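Local coordinates for putative metal-dependent phosphoesterase (Bifidobacterium adolescentis, PDB 3O0F), which hydrolyses phosphoester bonds, holds two iron ions and a zinc ion beside a bound adenosine monophosphate, and may act as a 5'-3' exonuclease, at residues 15-20 and 69-75; 52-56 and 91-95; 36-42 and 271-275; 197-203 and 226-231. One frame throughout, in Å; residues are numbered along the deposited sequence.

Contact 1: residues 15-20 and 69-75; sequences WDIHCH and PLLLGTE. With FE (Fe (III) ion), chain E; FE (Fe (III) ion), chain D.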
loop_
_atom_site.group_PDB
_atom_site.type_symbol
_atom_site.label_atom_id
_atom_site.label_comp_id
_atom_site.label_asym_id
_atom_site.label_seq_id
_atom_site.Cartn_x
_atom_site.Cartn_y
_atom_site.Cartn_z
ATOM N N TRP A 15 1.549 -5.491 15.491
ATOM C CA TRP A 15 2.316 -4.688 14.566
ATOM C C TRP A 15 1.347 -4.017 13.602
ATOM O O TRP A 15 0.405 -4.661 13.166
ATOM C CB TRP A 15 3.226 -5.597 13.745
ATOM C CG TRP A 15 4.337 -6.246 14.460
ATOM C CD1 TRP A 15 4.284 -7.030 15.595
ATOM C CD2 TRP A 15 5.695 -6.255 14.030
ATOM N NE1 TRP A 15 5.557 -7.496 15.896
ATOM C CE2 TRP A 15 6.436 -7.011 14.967
ATOM C CE3 TRP A 15 6.364 -5.674 12.946
ATOM C CZ2 TRP A 15 7.802 -7.222 14.836
ATOM C CZ3 TRP A 15 7.721 -5.877 12.821
ATOM C CH2 TRP A 15 8.426 -6.626 13.753
ATOM N N ASP A 16 1.618 -2.778 13.195
ATOM C CA ASP A 16 0.864 -2.175 12.103
ATOM C C ASP A 16 1.698 -2.353 10.821
ATOM O O ASP A 16 2.724 -1.681 10.651
ATOM C CB ASP A 16 0.608 -0.691 12.378
ATOM C CG ASP A 16 -0.286 -0.042 11.324
ATOM O OD1 ASP A 16 -0.539 -0.657 10.289
ATOM O OD2 ASP A 16 -0.785 1.072 11.546
ATOM N N ILE A 17 1.290 -3.261 9.931
ATOM C CA ILE A 17 2.171 -3.588 8.793
ATOM C C ILE A 17 1.772 -2.927 7.468
ATOM O O ILE A 17 2.224 -3.327 6.405
ATOM C CB ILE A 17 2.392 -5.122 8.631
ATOM C CG1 ILE A 17 1.152 -5.828 8.115
ATOM C CG2 ILE A 17 2.871 -5.729 9.935
ATOM C CD1 ILE A 17 1.378 -7.294 7.907
ATOM N N HIS A 18 0.907 -1.918 7.545
ATOM C CA HIS A 18 0.397 -1.235 6.361
ATOM C C HIS A 18 0.465 0.298 6.534
ATOM O O HIS A 18 -0.539 0.926 6.873
ATOM C CB HIS A 18 -1.035 -1.678 6.149
ATOM C CG HIS A 18 -1.562 -1.411 4.781
ATOM N ND1 HIS A 18 -2.657 -2.090 4.264
ATOM C CD2 HIS A 18 -1.180 -0.517 3.834
ATOM C CE1 HIS A 18 -2.895 -1.640 3.042
ATOM N NE2 HIS A 18 -2.016 -0.689 2.763
ATOM N N CYS A 19 1.640 0.881 6.310
ATOM C CA CYS A 19 1.884 2.311 6.582
ATOM C C CYS A 19 2.631 2.931 5.397
ATOM O O CYS A 19 3.585 2.330 4.888
ATOM C CB CYS A 19 2.692 2.508 7.857
ATOM S SG CYS A 19 2.022 1.671 9.299
ATOM N N HIS A 20 2.149 4.097 4.942
ATOM C CA HIS A 20 2.709 4.845 3.820
ATOM C C HIS A 20 3.425 6.125 4.281
ATOM O O HIS A 20 3.046 6.717 5.289
ATOM C CB HIS A 20 1.584 5.205 2.856
ATOM C CG HIS A 20 0.924 4.016 2.247
ATOM N ND1 HIS A 20 1.260 3.533 1.017
ATOM C CD2 HIS A 20 -0.046 3.196 2.719
ATOM C CE1 HIS A 20 0.539 2.462 0.749
ATOM N NE2 HIS A 20 -0.249 2.227 1.770
ATOM N N PRO A 69 11.306 -2.847 16.169
ATOM C CA PRO A 69 11.315 -3.836 15.096
ATOM C C PRO A 69 10.544 -3.341 13.883
ATOM O O PRO A 69 9.451 -2.770 14.022
ATOM C CB PRO A 69 10.581 -5.031 15.719
ATOM C CG PRO A 69 10.729 -4.856 17.181
ATOM C CD PRO A 69 10.788 -3.405 17.428
ATOM N N LEU A 70 11.065 -3.666 12.709
ATOM C CA LEU A 70 10.547 -3.190 11.430
ATOM C C LEU A 70 10.383 -4.317 10.421
ATOM O O LEU A 70 11.286 -5.130 10.257
ATOM C CB LEU A 70 11.547 -2.208 10.880
ATOM C CG LEU A 70 11.284 -1.629 9.505
ATOM C CD1 LEU A 70 10.107 -0.671 9.641
ATOM C CD2 LEU A 70 12.511 -0.916 9.010
ATOM N N LEU A 71 9.262 -4.342 9.700
ATOM C CA LEU A 71 9.110 -5.192 8.516
ATOM C C LEU A 71 9.272 -4.330 7.269
ATOM O O LEU A 71 8.764 -3.188 7.199
ATOM C CB LEU A 71 7.722 -5.890 8.580
ATOM C CG LEU A 71 7.349 -7.299 8.193
ATOM C CD1 LEU A 71 8.220 -8.317 8.909
ATOM C CD2 LEU A 71 5.825 -7.522 8.491
ATOM N N LEU A 72 10.033 -4.824 6.301
ATOM C CA LEU A 72 10.258 -4.112 5.064
ATOM C C LEU A 72 9.243 -4.577 4.019
ATOM O O LEU A 72 9.159 -5.763 3.713
ATOM C CB LEU A 72 11.695 -4.271 4.550
ATOM C CG LEU A 72 12.758 -3.552 5.433
ATOM C CD1 LEU A 72 14.194 -3.900 5.065
ATOM C CD2 LEU A 72 12.534 -2.017 5.472
ATOM N N GLY A 73 8.452 -3.636 3.497
ATOM C CA GLY A 73 7.363 -3.996 2.619
ATOM C C GLY A 73 7.077 -3.002 1.513
ATOM O O GLY A 73 7.670 -1.931 1.424
ATOM N N THR A 74 6.163 -3.387 0.644
ATOM C CA THR A 74 5.793 -2.562 -0.520
ATOM C C THR A 74 4.340 -2.877 -0.836
ATOM O O THR A 74 3.934 -4.034 -0.749
ATOM C CB THR A 74 6.621 -2.920 -1.746
ATOM O OG1 THR A 74 7.990 -2.604 -1.533
ATOM C CG2 THR A 74 6.103 -2.164 -3.001
ATOM N N GLU A 75 3.539 -1.886 -1.211
ATOM C CA GLU A 75 2.181 -2.166 -1.676
ATOM C C GLU A 75 2.214 -2.091 -3.205
ATOM O O GLU A 75 2.515 -1.060 -3.801
ATOM C CB GLU A 75 1.150 -1.184 -1.089
ATOM C CG GLU A 75 -0.216 -1.504 -1.593
ATOM C CD GLU A 75 -1.351 -0.787 -0.860
ATOM O OE1 GLU A 75 -1.070 0.113 -0.120
ATOM O OE2 GLU A 75 -2.519 -1.218 -0.974
HETATM FE FE FE E . -2.206 1.071 1.441
HETATM FE FE FE D . -4.346 -0.082 -1.020
HETATM O O HOH W 1 -4.057 0.260 0.937
#

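Contact 2: residues 52-56 and 91-95; sequences TTAGW and QYDPS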
loop_
_atom_site.group_PDB
_atom_site.type_symbol
_atom_site.label_atom_id
_atom_site.label_comp_id
_atom_site.label_asym_id
_atom_site.label_seq_id
_atom_site.Cartn_x
_atom_site.Cartn_y
_atom_site.Cartn_z
ATOM N N THR A 52 7.530 0.588 -4.655
ATOM C CA THR A 52 8.868 1.076 -4.343
ATOM C C THR A 52 9.449 0.451 -3.071
ATOM O O THR A 52 8.713 0.017 -2.164
ATOM C CB THR A 52 8.869 2.627 -4.160
ATOM O OG1 THR A 52 10.220 3.123 -4.135
ATOM C CG2 THR A 52 8.111 3.044 -2.853
ATOM N N THR A 53 10.785 0.469 -3.005
ATOM C CA THR A 53 11.539 0.230 -1.756
ATOM C C THR A 53 12.362 1.452 -1.372
ATOM O O THR A 53 13.303 1.354 -0.580
ATOM C CB THR A 53 12.516 -0.958 -1.947
ATOM O OG1 THR A 53 13.433 -0.640 -3.014
ATOM C CG2 THR A 53 11.742 -2.199 -2.304
ATOM N N ALA A 54 12.020 2.625 -1.907
ATOM C CA ALA A 54 12.915 3.804 -1.769
ATOM C C ALA A 54 13.106 4.275 -0.318
ATOM O O ALA A 54 14.160 4.823 0.037
ATOM C CB ALA A 54 12.430 4.970 -2.690
ATOM N N GLY A 55 12.101 4.063 0.538
ATOM C CA GLY A 55 12.217 4.390 1.951
ATOM C C GLY A 55 12.771 3.314 2.870
ATOM O O GLY A 55 12.825 3.495 4.076
ATOM N N TRP A 56 13.177 2.172 2.324
ATOM C CA TRP A 56 13.703 1.080 3.144
ATOM C C TRP A 56 14.946 1.423 3.977
ATOM O O TRP A 56 14.975 1.160 5.158
ATOM C CB TRP A 56 13.984 -0.151 2.254
ATOM C CG TRP A 56 12.769 -0.931 1.888
ATOM C CD1 TRP A 56 11.460 -0.481 1.815
ATOM C CD2 TRP A 56 12.738 -2.298 1.490
ATOM N NE1 TRP A 56 10.640 -1.507 1.500
ATOM C CE2 TRP A 56 11.399 -2.634 1.265
ATOM C CE3 TRP A 56 13.717 -3.283 1.336
ATOM C CZ2 TRP A 56 11.015 -3.912 0.863
ATOM C CZ3 TRP A 56 13.334 -4.552 0.979
ATOM C CH2 TRP A 56 12.000 -4.860 0.741
ATOM N N GLN A 91 9.479 -8.507 3.018
ATOM C CA GLN A 91 10.715 -9.267 3.256
ATOM C C GLN A 91 11.198 -10.021 2.037
ATOM O O GLN A 91 11.467 -11.227 2.090
ATOM C CB GLN A 91 10.537 -10.199 4.473
ATOM C CG GLN A 91 10.241 -9.405 5.789
ATOM C CD GLN A 91 11.426 -8.574 6.270
ATOM O OE1 GLN A 91 11.327 -7.353 6.409
ATOM N NE2 GLN A 91 12.557 -9.244 6.545
ATOM N N TYR A 92 11.307 -9.307 0.928
ATOM C CA TYR A 92 11.837 -9.874 -0.322
ATOM C C TYR A 92 13.163 -9.212 -0.651
ATOM O O TYR A 92 13.484 -8.148 -0.108
ATOM C CB TYR A 92 10.844 -9.704 -1.460
ATOM C CG TYR A 92 10.502 -8.294 -1.765
ATOM C CD1 TYR A 92 11.245 -7.562 -2.667
ATOM C CD2 TYR A 92 9.423 -7.681 -1.149
ATOM C CE1 TYR A 92 10.927 -6.264 -2.962
ATOM C CE2 TYR A 92 9.095 -6.365 -1.418
ATOM C CZ TYR A 92 9.834 -5.667 -2.327
ATOM O OH TYR A 92 9.507 -4.369 -2.589
ATOM N N ASP A 93 13.937 -9.822 -1.542
ATOM C CA ASP A 93 15.220 -9.239 -1.968
ATOM C C ASP A 93 15.028 -7.975 -2.805
ATOM O O ASP A 93 14.556 -8.041 -3.933
ATOM C CB ASP A 93 16.034 -10.276 -2.729
ATOM C CG ASP A 93 17.288 -9.713 -3.364
ATOM O OD1 ASP A 93 17.671 -8.528 -3.096
ATOM O OD2 ASP A 93 17.852 -10.472 -4.197
ATOM N N PRO A 94 15.389 -6.806 -2.262
ATOM C CA PRO A 94 15.106 -5.566 -3.016
ATOM C C PRO A 94 15.902 -5.404 -4.315
ATOM O O PRO A 94 15.497 -4.662 -5.185
ATOM C CB PRO A 94 15.443 -4.463 -2.013
ATOM C CG PRO A 94 16.486 -5.044 -1.147
ATOM C CD PRO A 94 16.109 -6.519 -1.004
ATOM N N SER A 95 16.999 -6.118 -4.450
ATOM C CA SER A 95 17.800 -6.059 -5.665
ATOM C C SER A 95 17.326 -7.065 -6.727
ATOM O O SER A 95 17.879 -7.113 -7.803
ATOM C CB SER A 95 19.271 -6.327 -5.307
ATOM O OG SER A 95 19.392 -7.702 -4.969
#

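Contact 3: residues 36-42 and 271-275; sequences QARKLGL and LGENL. With EDO (1,2-ethanediol), chain G.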
loop_
_atom_site.group_PDB
_atom_site.type_symbol
_atom_site.label_atom_id
_atom_site.label_comp_id
_atom_site.label_asym_id
_atom_site.label_seq_id
_atom_site.Cartn_x
_atom_site.Cartn_y
_atom_site.Cartn_z
ATOM N N GLN A 36 6.653 7.410 16.001
ATOM C CA GLN A 36 5.250 7.406 16.426
ATOM C C GLN A 36 4.739 5.998 16.758
ATOM O O GLN A 36 4.060 5.821 17.761
ATOM C CB GLN A 36 4.362 8.073 15.395
ATOM C CG GLN A 36 4.632 9.603 15.295
ATOM C CD GLN A 36 3.631 10.302 14.349
ATOM O OE1 GLN A 36 2.880 9.646 13.636
ATOM N NE2 GLN A 36 3.612 11.642 14.372
ATOM N N ALA A 37 5.096 5.011 15.947
ATOM C CA ALA A 37 4.689 3.640 16.206
ATOM C C ALA A 37 5.176 3.168 17.585
ATOM O O ALA A 37 4.433 2.527 18.314
ATOM C CB ALA A 37 5.183 2.686 15.081
ATOM N N ARG A 38 6.422 3.489 17.947
ATOM C CA ARG A 38 6.918 3.160 19.272
ATOM C C ARG A 38 6.139 3.845 20.370
ATOM O O ARG A 38 5.708 3.186 21.359
ATOM C CB ARG A 38 8.408 3.469 19.420
ATOM C CG ARG A 38 9.017 2.739 20.656
ATOM C CD ARG A 38 10.505 3.035 20.850
ATOM N NE ARG A 38 10.892 2.898 22.261
ATOM C CZ ARG A 38 11.000 1.742 22.907
ATOM N NH1 ARG A 38 10.769 0.593 22.283
ATOM N NH2 ARG A 38 11.338 1.730 24.188
ATOM N N LYS A 39 5.938 5.155 20.201
ATOM C CA LYS A 39 5.162 5.980 21.162
ATOM C C LYS A 39 3.740 5.473 21.393
ATOM O O LYS A 39 3.209 5.587 22.480
ATOM C CB LYS A 39 5.146 7.454 20.731
ATOM C CG LYS A 39 6.455 8.144 21.036
ATOM C CD LYS A 39 6.505 9.512 20.378
ATOM C CE LYS A 39 7.769 10.235 20.725
ATOM N NZ LYS A 39 7.705 11.683 20.270
ATOM N N LEU A 40 3.158 4.832 20.402
ATOM C CA LEU A 40 1.792 4.314 20.513
ATOM C C LEU A 40 1.773 2.916 21.117
ATOM O O LEU A 40 0.732 2.327 21.245
ATOM C CB LEU A 40 1.136 4.293 19.144
ATOM C CG LEU A 40 0.896 5.663 18.543
ATOM C CD1 LEU A 40 0.281 5.570 17.142
ATOM C CD2 LEU A 40 0.008 6.492 19.438
ATOM N N GLY A 41 2.940 2.385 21.476
ATOM C CA GLY A 41 3.014 1.090 22.143
ATOM C C GLY A 41 2.901 -0.095 21.201
ATOM O O GLY A 41 2.596 -1.184 21.644
ATOM N N LEU A 42 3.128 0.127 19.904
ATOM C CA LEU A 42 3.108 -0.949 18.912
ATOM C C LEU A 42 4.334 -1.826 19.116
ATOM O O LEU A 42 5.360 -1.344 19.568
ATOM C CB LEU A 42 3.078 -0.394 17.482
ATOM C CG LEU A 42 1.895 0.542 17.125
ATOM C CD1 LEU A 42 1.916 0.852 15.632
ATOM C CD2 LEU A 42 0.565 -0.049 17.591
ATOM N N LEU A 271 -2.637 5.644 12.960
ATOM C CA LEU A 271 -1.525 4.727 13.041
ATOM C C LEU A 271 -1.906 3.763 14.118
ATOM O O LEU A 271 -2.383 4.177 15.172
ATOM C CB LEU A 271 -0.215 5.431 13.419
ATOM C CG LEU A 271 1.102 4.625 13.433
ATOM C CD1 LEU A 271 1.361 3.946 12.108
ATOM C CD2 LEU A 271 2.264 5.616 13.768
ATOM N N GLY A 272 -1.787 2.484 13.826
ATOM C CA GLY A 272 -2.104 1.475 14.815
ATOM C C GLY A 272 -3.546 1.098 14.989
ATOM O O GLY A 272 -3.848 0.275 15.850
ATOM N N GLU A 273 -4.453 1.638 14.182
ATOM C CA GLU A 273 -5.894 1.376 14.387
ATOM C C GLU A 273 -6.292 -0.072 14.105
ATOM O O GLU A 273 -7.337 -0.510 14.548
ATOM C CB GLU A 273 -6.766 2.293 13.515
ATOM C CG GLU A 273 -6.831 1.942 12.041
ATOM C CD GLU A 273 -7.666 2.948 11.191
ATOM O OE1 GLU A 273 -7.990 4.060 11.685
ATOM O OE2 GLU A 273 -7.940 2.642 10.002
ATOM N N ASN A 274 -5.511 -0.777 13.288
ATOM C CA ASN A 274 -5.667 -2.230 13.124
ATOM C C ASN A 274 -4.284 -2.830 13.057
ATOM O O ASN A 274 -3.305 -2.168 12.621
ATOM C CB ASN A 274 -6.466 -2.615 11.838
ATOM C CG ASN A 274 -7.961 -2.499 12.013
ATOM O OD1 ASN A 274 -8.624 -1.675 11.336
ATOM N ND2 ASN A 274 -8.525 -3.318 12.913
ATOM N N LEU A 275 -4.198 -4.085 13.479
ATOM C CA LEU A 275 -2.906 -4.679 13.795
ATOM C C LEU A 275 -2.792 -6.151 13.328
ATOM O O LEU A 275 -3.805 -6.848 13.182
ATOM C CB LEU A 275 -2.676 -4.599 15.301
ATOM C CG LEU A 275 -2.504 -3.196 15.931
ATOM C CD1 LEU A 275 -2.520 -3.277 17.465
ATOM C CD2 LEU A 275 -1.240 -2.468 15.444
HETATM C C1 EDO G . -1.142 8.817 14.118
HETATM O O1 EDO G . -2.240 8.453 13.216
HETATM C C2 EDO G . -0.662 10.262 13.978
HETATM O O2 EDO G . 0.157 10.469 12.795
#

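Contact 4: residues 197-203 and 226-231; sequences GVVVAAH and GLDGLE. With FE (Fe (III) ion), chain D.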
loop_
_atom_site.group_PDB
_atom_site.type_symbol
_atom_site.label_atom_id
_atom_site.label_comp_id
_atom_site.label_asym_id
_atom_site.label_seq_id
_atom_site.Cartn_x
_atom_site.Cartn_y
_atom_site.Cartn_z
ATOM N N GLY A 197 9.947 -13.289 -1.162
ATOM C CA GLY A 197 9.076 -12.562 -0.244
ATOM C C GLY A 197 7.774 -13.248 0.137
ATOM O O GLY A 197 7.458 -14.365 -0.285
ATOM N N VAL A 198 6.962 -12.494 0.865
ATOM C CA VAL A 198 5.693 -12.934 1.395
ATOM C C VAL A 198 4.684 -11.969 0.817
ATOM O O VAL A 198 4.832 -10.740 0.893
ATOM C CB VAL A 198 5.698 -12.916 2.953
ATOM C CG1 VAL A 198 4.309 -13.315 3.575
ATOM C CG2 VAL A 198 6.818 -13.815 3.455
ATOM N N VAL A 199 3.623 -12.526 0.267
ATOM C CA VAL A 199 2.623 -11.727 -0.437
ATOM C C VAL A 199 1.223 -11.886 0.176
ATOM O O VAL A 199 0.735 -12.998 0.434
ATOM C CB VAL A 199 2.656 -11.990 -2.005
ATOM C CG1 VAL A 199 2.399 -13.425 -2.324
ATOM C CG2 VAL A 199 1.659 -11.070 -2.704
ATOM N N VAL A 200 0.566 -10.755 0.396
ATOM C CA VAL A 200 -0.740 -10.702 1.099
ATOM C C VAL A 200 -1.694 -9.837 0.254
ATOM O O VAL A 200 -1.289 -8.792 -0.191
ATOM C CB VAL A 200 -0.537 -10.083 2.516
ATOM C CG1 VAL A 200 -1.899 -9.773 3.219
ATOM C CG2 VAL A 200 0.405 -10.966 3.384
ATOM N N ALA A 201 -2.938 -10.274 0.025
ATOM C CA ALA A 201 -3.933 -9.453 -0.677
ATOM C C ALA A 201 -4.446 -8.364 0.317
ATOM O O ALA A 201 -4.911 -8.679 1.407
ATOM C CB ALA A 201 -5.112 -10.351 -1.206
ATOM N N ALA A 202 -4.273 -7.095 -0.057
ATOM C CA ALA A 202 -4.651 -5.927 0.774
ATOM C C ALA A 202 -6.164 -5.602 0.648
ATOM O O ALA A 202 -6.733 -5.741 -0.424
ATOM C CB ALA A 202 -3.833 -4.690 0.371
ATOM N N HIS A 203 -6.776 -5.234 1.773
ATOM C CA HIS A 203 -8.206 -4.826 1.926
ATOM C C HIS A 203 -9.127 -5.455 0.846
ATOM O O HIS A 203 -9.768 -4.747 0.057
ATOM C CB HIS A 203 -8.296 -3.274 1.930
ATOM C CG HIS A 203 -7.477 -2.613 0.856
ATOM N ND1 HIS A 203 -7.788 -2.715 -0.490
ATOM C CD2 HIS A 203 -6.357 -1.848 0.921
ATOM C CE1 HIS A 203 -6.891 -2.052 -1.207
ATOM N NE2 HIS A 203 -6.009 -1.524 -0.376
ATOM N N GLY A 226 0.731 -19.023 -5.182
ATOM C CA GLY A 226 1.606 -18.793 -4.003
ATOM C C GLY A 226 1.202 -17.686 -3.005
ATOM O O GLY A 226 2.003 -17.301 -2.177
ATOM N N LEU A 227 -0.035 -17.176 -3.047
ATOM C CA LEU A 227 -0.485 -16.140 -2.086
ATOM C C LEU A 227 -0.310 -16.613 -0.658
ATOM O O LEU A 227 -0.759 -17.695 -0.290
ATOM C CB LEU A 227 -1.943 -15.716 -2.339
ATOM C CG LEU A 227 -2.486 -14.597 -1.444
ATOM C CD1 LEU A 227 -1.884 -13.218 -1.844
ATOM C CD2 LEU A 227 -4.040 -14.551 -1.540
ATOM N N ASP A 228 0.342 -15.807 0.174
ATOM C CA ASP A 228 0.589 -16.226 1.547
ATOM C C ASP A 228 -0.548 -15.857 2.497
ATOM O O ASP A 228 -0.740 -16.517 3.513
ATOM C CB ASP A 228 1.875 -15.600 2.054
ATOM C CG ASP A 228 3.095 -16.108 1.327
ATOM O OD1 ASP A 228 3.582 -17.172 1.739
ATOM O OD2 ASP A 228 3.572 -15.417 0.380
ATOM N N GLY A 229 -1.240 -14.745 2.227
ATOM C CA GLY A 229 -2.178 -14.199 3.213
ATOM C C GLY A 229 -3.202 -13.199 2.707
ATOM O O GLY A 229 -3.163 -12.763 1.566
ATOM N N LEU A 230 -4.090 -12.839 3.620
ATOM C CA LEU A 230 -5.203 -11.898 3.426
ATOM C C LEU A 230 -5.207 -10.888 4.564
ATOM O O LEU A 230 -5.112 -11.265 5.728
ATOM C CB LEU A 230 -6.522 -12.674 3.502
ATOM C CG LEU A 230 -6.744 -13.744 2.418
ATOM C CD1 LEU A 230 -8.091 -14.444 2.616
ATOM C CD2 LEU A 230 -6.647 -13.117 1.035
ATOM N N GLU A 231 -5.292 -9.606 4.211
ATOM C CA GLU A 231 -5.445 -8.535 5.151
ATOM C C GLU A 231 -6.917 -8.466 5.506
ATOM O O GLU A 231 -7.743 -8.133 4.651
ATOM C CB GLU A 231 -4.988 -7.217 4.502
ATOM C CG GLU A 231 -5.207 -6.024 5.376
ATOM C CD GLU A 231 -4.629 -4.758 4.774
ATOM O OE1 GLU A 231 -5.059 -4.376 3.658
ATOM O OE2 GLU A 231 -3.747 -4.137 5.416
HETATM FE FE FE D . -4.346 -0.082 -1.020
HETATM O O HOH W 1 -4.057 0.260 0.937
#

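Contact 1: residues 15-20 and 69-75
His-18 and His-20 meet Glu-75 at a shared iron ion, the metal centre of a PHP domain, whose fold is related to the TIM barrel. Strands 15-19 and 70-80 run roughly in the same direction with strand 44-47 between them; no backbone hydrogen bond joins them, and every touch involves a side chain or the metal.

The tight part is the metal end. The carboxylate of Glu-75 is a bridge, with OE1 2.2 Å from one iron and OE2 bound to the other. With CG anti to the backbone N (chi1 180°) and the chain extended beyond it, the group is carried straight out to both metals. NE2 of His-18 and NE2 of His-20 bind the first iron too, and the 3.0 Å between His-20 NE2 and Glu-75 OE1 is the spacing of two ligands on one ion. OE1 lies at the edge of both rings; the carboxylate plane is turned 39° from the His-20 ring and 77° from that of His-18. Asp-261 also binds the first iron; His-86 and His-203 join Glu-75 at the second. A second-shell residue, Glu-231, holds His-18 ND1.

The opposite end is the solvent side, through Pro-69, which is exposed although its CB is 3.3 Å from CH2 of the buried Trp-15. It is looser in lacking polar or metal bonds. Between the two ends, Ile-17 CG2 packs 3.7 Å from Leu-71 CD2, covered by helix 278-287.

A water also bridges the irons, its oxygen 2.1 Å from that of the two histidines and 2.0 Å from the other.

Contact 2: residues 52-56 and 91-95
Thr-53 and Pro-94 mark the closest passage of two irregular backbones, their CA atoms 6.9 Å apart, with no hydrogen bond from one segment to the other. Each chain is shaped from within. Residues 53-56 form a type I beta turn, overlapped by an ST turn in which the N of Ala-54 donates to Thr-52 OG1 at 2.9 Å. On the other side Asp-93 makes an Asx turn: its OD1 takes both the N and the OG of Ser-95, the hydroxyl through the syn lone pair and the N from above the carboxylate plane.

The side chains centre on the indole of Trp-56. Trp-56 CH2 sits over one face of the Tyr-92 ring, 3.8 Å above it and offset toward the rim, with the two planes at 55°, neither stacked nor perpendicular. The indole edge also meets the backbone O of Tyr-92, while Trp-56 CZ3 lies 3.7 Å from Pro-94 CB. The methyl CG2 of Thr-53 covers the indole over its centre and approaches Tyr-92 OH at 3.1 Å. In Tyr-92, CG is placed between the backbone N and the carbonyl carbon (chi1 60°), which swings the ring back toward Trp-56. An alanine in place of Trp-56 would probably open a gap between Tyr-92, Pro-94 and the Thr-53 methyl and leave the O of Gly-73 without its indole donor.

The contact lies against strand 70-80, where Gly-73 accepts from Trp-56 NE1 and Thr-74 OG1 is hydrogen-bonded to Tyr-92 OH. Helix 56-66 starts at Trp-56, and Ile-99 and Phe-103 of helix 97-124 pack on Tyr-92.

Contact 3: residues 36-42 and 271-275
Leu-271 lays one branch, CD2, on the last turns of helix 30-39, and apolar contacts of this kind make up most of the contact. Its CD2 lies 3.6 Å from Gln-36 CB and equally close to the backbone N of Ala-37. With CG anti to the backbone N (chi1 -175°), the isobutyl group extends away from its own loop toward the helix. Leu-40 crosses it at a slant, putting CD1 3.8 Å from Leu-271 CB and near the carbonyl O of the same residue. Farther along, Leu-42 sends CD2 against Leu-275 CD2 at 3.7 Å, methyl to methyl.

A second kind of contact is between side chain and bare backbone. Both methyls of Leu-42 come to 4.1 Å from the CA of Gly-272, where a CB would stand only 3.3 Å from Leu-42 CD2; the positive phi of Gly-272 would also press such a carbon against the preceding carbonyl O.

Polar contacts are indirect. No hydrogen bond joins the segments, but a 1,2-ethanediol, probably from the crystallisation liquor, links the two. Its O1 accepts from Leu-271 N at 2.8 Å, in a nearly straight bond of 173°, and its O2 donates to Gln-36 OE1 at 3.0 Å. Trp-262 binds the same molecule. The N of Gly-272, in turn, is held by Asp-16 of strand 15-19.

The helix closes at Gly-41 in a Schellman motif, with Leu-42 N bonded back to Ala-37 O. That capped end lies against the loop following strand 255-258, so this is a seam between the first helix of the barrel-related fold and the loop after its last strand.

Contact 4: residues 197-203 and 226-231
Glu-231, on strand 229-233, meets His-203, just beyond strand 198-201, across two neighbouring parallel strands of a beta-alpha-beta unit connected by helix 216-225. The main chains interlock through Ala-201, whose N donates to Gly-229 O and whose O accepts from Glu-231 N at 3.0 Å. Val-200 turns its side chain to one sheet face; Ala-201 and Leu-230 meet on the other.

Along Glu-231, CB sits 3.4 Å from Ala-201 O. CG, anti to the backbone N (chi1 176°), continues an extended chain past His-203 N at 4.0 Å, and CD is 3.7 Å from the same His-203 N. At the tip, OE1 takes the N-H of His-203 through its anti lone pair at 2.7 Å and lies 3.3 Å from Ala-202 CA, while OE2 is hydrogen-bonded to His-18 ND1. A valine replacing Glu-231 would probably leave His-203 N and His-18 ND1 without their carboxylate partner and let both metal ligands shift.

Near the other end Asp-228 OD2 accepts from Val-199 N at 2.9 Å, and its carboxylate forms salt bridges with Lys-193 and Arg-287. At the metal end, with Ala-202 CB over one face of its ring, His-203 places NE2 2.3 Å from the iron it shares with Glu-75 and His-86.

In the fold
The principle illustrated is that chemistry follows place in the fold. Contacts 1 and 4 are buried in the same sheet and touch the same iron and the same bridging water; contact 1 joins non-adjacent strands through side chains and metal, contact 4 adjacent strands through backbone hydrogen bonds backed by two carboxylates. Contact 2, also buried, joins two loops by aromatic and apolar packing and rests on strand 70-80, which holds most of residues 69-75. Contact 3 is only partly buried, about 17 Å from the chain centre, and mostly leucine, yet it touches strand 15-19 of contact 1. Contacts 2 and 3 lie apart, their nearest atoms about 13 Å from each other, though contact 1 touches both.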